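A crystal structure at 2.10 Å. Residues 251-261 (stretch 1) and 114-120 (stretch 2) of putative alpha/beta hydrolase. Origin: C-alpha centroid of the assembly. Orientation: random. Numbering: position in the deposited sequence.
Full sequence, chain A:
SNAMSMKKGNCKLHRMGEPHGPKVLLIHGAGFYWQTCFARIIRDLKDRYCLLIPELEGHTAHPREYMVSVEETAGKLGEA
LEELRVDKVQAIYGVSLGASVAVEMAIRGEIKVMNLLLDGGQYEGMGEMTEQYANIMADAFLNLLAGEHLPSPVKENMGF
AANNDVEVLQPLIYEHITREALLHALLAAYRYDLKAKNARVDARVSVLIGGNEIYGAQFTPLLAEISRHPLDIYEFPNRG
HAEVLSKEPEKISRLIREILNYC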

# COMPACT_ATOMS: atom_id res chain seq x y z
N LYS A 251 -5.13 -0.14 -15.12
CA LYS A 251 -5.62 1.24 -14.86
C LYS A 251 -4.75 1.99 -13.88
O LYS A 251 -4.73 3.21 -13.87
CB LYS A 251 -7.03 1.28 -14.31
CG LYS A 251 -8.06 0.64 -15.19
CD LYS A 251 -9.43 0.84 -14.58
CE LYS A 251 -10.48 0.12 -15.41
NZ LYS A 251 -11.81 0.68 -15.13
N ILE A 252 -4.06 1.26 -13.00
CA ILE A 252 -3.11 1.92 -12.11
C ILE A 252 -1.94 2.42 -12.95
O ILE A 252 -1.51 3.54 -12.76
CB ILE A 252 -2.54 1.01 -10.96
CG1 ILE A 252 -3.64 0.34 -10.09
CG2 ILE A 252 -1.62 1.82 -10.07
CD1 ILE A 252 -4.56 1.27 -9.39
N SER A 253 -1.40 1.58 -13.83
CA SER A 253 -0.34 2.00 -14.80
C SER A 253 -0.64 3.26 -15.56
O SER A 253 0.19 4.13 -15.68
CB SER A 253 -0.13 0.95 -15.87
OG SER A 253 0.33 -0.19 -15.24
N ARG A 254 -1.84 3.30 -16.11
CA ARG A 254 -2.27 4.44 -16.91
C ARG A 254 -2.29 5.68 -16.03
O ARG A 254 -1.82 6.73 -16.39
CB ARG A 254 -3.66 4.16 -17.46
CG ARG A 254 -3.94 4.72 -18.82
CD ARG A 254 -4.86 3.80 -19.60
NE ARG A 254 -6.15 4.42 -19.86
CZ ARG A 254 -6.37 5.32 -20.82
NH1 ARG A 254 -5.39 5.76 -21.61
NH2 ARG A 254 -7.59 5.80 -20.98
N LEU A 255 -2.83 5.55 -14.85
CA LEU A 255 -2.94 6.68 -13.95
C LEU A 255 -1.56 7.23 -13.53
O LEU A 255 -1.35 8.45 -13.48
CB LEU A 255 -3.71 6.23 -12.73
CG LEU A 255 -4.17 7.32 -11.78
CD1 LEU A 255 -4.83 8.46 -12.53
CD2 LEU A 255 -5.15 6.70 -10.78
N ILE A 256 -0.62 6.33 -13.24
CA ILE A 256 0.74 6.75 -12.91
C ILE A 256 1.36 7.57 -14.06
O ILE A 256 1.95 8.63 -13.83
CB ILE A 256 1.65 5.55 -12.56
CG1 ILE A 256 1.26 5.00 -11.18
CG2 ILE A 256 3.09 6.01 -12.46
CD1 ILE A 256 1.91 3.66 -10.82
N ARG A 257 1.22 7.09 -15.28
CA ARG A 257 1.71 7.80 -16.48
C ARG A 257 1.05 9.15 -16.59
O ARG A 257 1.72 10.12 -16.85
CB ARG A 257 1.42 7.03 -17.78
CG ARG A 257 2.26 5.78 -18.02
CD ARG A 257 2.15 5.22 -19.45
NE ARG A 257 3.19 4.20 -19.72
CZ ARG A 257 4.39 4.45 -20.27
NH1 ARG A 257 4.73 5.68 -20.65
NH2 ARG A 257 5.27 3.46 -20.44
N GLU A 258 -0.27 9.19 -16.37
CA GLU A 258 -1.05 10.44 -16.49
C GLU A 258 -0.63 11.48 -15.49
O GLU A 258 -0.40 12.59 -15.83
CB GLU A 258 -2.55 10.18 -16.30
CG GLU A 258 -3.24 9.47 -17.47
CD GLU A 258 -4.68 9.07 -17.13
OE1 GLU A 258 -5.02 8.97 -15.91
OE2 GLU A 258 -5.46 8.85 -18.09
N ILE A 259 -0.52 11.08 -14.24
CA ILE A 259 -0.05 11.96 -13.16
C ILE A 259 1.37 12.42 -13.37
O ILE A 259 1.74 13.49 -12.95
CB ILE A 259 -0.16 11.21 -11.81
CG1 ILE A 259 -1.63 11.09 -11.40
CG2 ILE A 259 0.71 11.83 -10.72
CD1 ILE A 259 -1.86 10.03 -10.31
N LEU A 260 2.19 11.60 -14.00
CA LEU A 260 3.56 12.01 -14.29
C LEU A 260 3.72 12.79 -15.62
O LEU A 260 4.80 12.88 -16.18
CB LEU A 260 4.48 10.79 -14.26
CG LEU A 260 4.56 10.13 -12.88
CD1 LEU A 260 5.56 8.98 -12.95
CD2 LEU A 260 4.95 11.17 -11.83
N ASN A 261 2.64 13.38 -16.08
CA ASN A 261 2.73 14.35 -17.15
C ASN A 261 1.89 15.57 -16.79
O ASN A 261 2.44 16.65 -16.55
CB ASN A 261 2.28 13.70 -18.45
CG ASN A 261 3.41 12.99 -19.15
OD1 ASN A 261 3.62 11.79 -18.98
ND2 ASN A 261 4.16 13.72 -19.94
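Stretch 2 (114-120) MNLLLDG

Stretch 2 runs as a β-strand from Asn115 to Asp119, with phi between -141° and -114° and psi between 114° and 139°, and it packs against residues 251-259 of a helix that begins earlier in the chain. The two axes approach to 10.7 Å, and their N-to-C directions differ by 156°, so the strand runs roughly antiparallel to the helix. The register agrees: the CA of Ile256 lies 8.2 Å from the CA of Leu117, and the CA of Ile259 lies 8.2 Å from the CA of Asn115, so the helix advances as the strand number falls.

Strand alternation decides which residues take part. Asn115, Leu117 and Asp119 direct their CA-to-CB bonds toward the helix, whereas Leu116 and Leu118 are out of its reach. Leu117 has the largest covered area, 82 Å² of the 277 Å² buried in total. With chi1 at -79° (m) and chi2 at 68° (p), it places CD2 3.7 Å from CG1 of Ile256 and 3.8 Å from CD1 of Ile259. One methyl thus meets two isoleucines three residues apart, nearly one helical turn.

Ile259 gives up 54 Å² and also reaches Asn115, which gives up 51 Å². CG2 of Ile259 is 3.3 Å from OD1 of Asn115, a close contact between a methyl and an oxygen. Leu260, the first residue to leave helical phi/psi, adds its CD2 at 3.7 Å from ND2 of Asn115; its CA-to-CB bond points sideways, but the end of its side chain comes nearer. The amide of Asn115 is hydrogen-bonded elsewhere in the structure, so its polar atoms can lie beside hydrocarbon without being left unsatisfied.

At the other end, CD1 of Ile252 stands 4.0 Å from OD2 of Asp119. No hydrogen bond links the stretches; the closest contacts are all between side chains.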

# COMPACT_ATOMS: atom_id res chain seq x y z
N MSE A 114 7.54 13.44 -5.03
CA MSE A 114 6.74 14.42 -5.79
C MSE A 114 5.29 14.07 -5.73
O MSE A 114 4.47 14.95 -5.66
CB MSE A 114 7.06 14.62 -7.26
CG MSE A 114 7.49 16.10 -7.51
SE MSE A 114 9.21 16.45 -6.62
CE MSE A 114 9.83 14.78 -7.42
N ASN A 115 4.93 12.80 -5.78
CA ASN A 115 3.54 12.39 -5.85
C ASN A 115 3.31 11.17 -5.00
O ASN A 115 4.10 10.20 -5.06
CB ASN A 115 3.15 12.01 -7.28
CG ASN A 115 3.12 13.19 -8.26
OD1 ASN A 115 2.07 13.84 -8.43
ND2 ASN A 115 4.21 13.41 -8.96
N LEU A 116 2.20 11.14 -4.28
CA LEU A 116 1.81 9.97 -3.51
C LEU A 116 0.54 9.51 -4.14
O LEU A 116 -0.34 10.34 -4.39
CB LEU A 116 1.55 10.32 -2.07
CG LEU A 116 2.73 10.61 -1.20
CD1 LEU A 116 2.21 11.05 0.14
CD2 LEU A 116 3.60 9.41 -1.05
N LEU A 117 0.46 8.21 -4.47
CA LEU A 117 -0.80 7.61 -4.88
C LEU A 117 -1.19 6.62 -3.82
O LEU A 117 -0.50 5.58 -3.64
CB LEU A 117 -0.66 6.87 -6.19
CG LEU A 117 -0.67 7.68 -7.47
CD1 LEU A 117 0.57 8.52 -7.58
CD2 LEU A 117 -0.86 6.79 -8.70
N LEU A 118 -2.29 6.89 -3.15
CA LEU A 118 -2.62 6.14 -1.98
C LEU A 118 -3.88 5.39 -2.22
O LEU A 118 -4.92 6.00 -2.44
CB LEU A 118 -2.75 7.09 -0.79
CG LEU A 118 -1.57 8.00 -0.56
CD1 LEU A 118 -1.85 9.03 0.53
CD2 LEU A 118 -0.32 7.18 -0.22
N ASP A 119 -3.78 4.06 -2.19
CA ASP A 119 -4.90 3.20 -2.52
C ASP A 119 -5.26 2.45 -1.24
O ASP A 119 -4.46 1.65 -0.78
CB ASP A 119 -4.46 2.25 -3.68
CG ASP A 119 -5.63 1.48 -4.40
OD1 ASP A 119 -6.82 1.49 -3.93
OD2 ASP A 119 -5.35 0.84 -5.48
N GLY A 120 -6.45 2.69 -0.66
CA GLY A 120 -6.93 1.96 0.51
C GLY A 120 -6.11 2.10 1.78
O GLY A 120 -5.99 1.15 2.59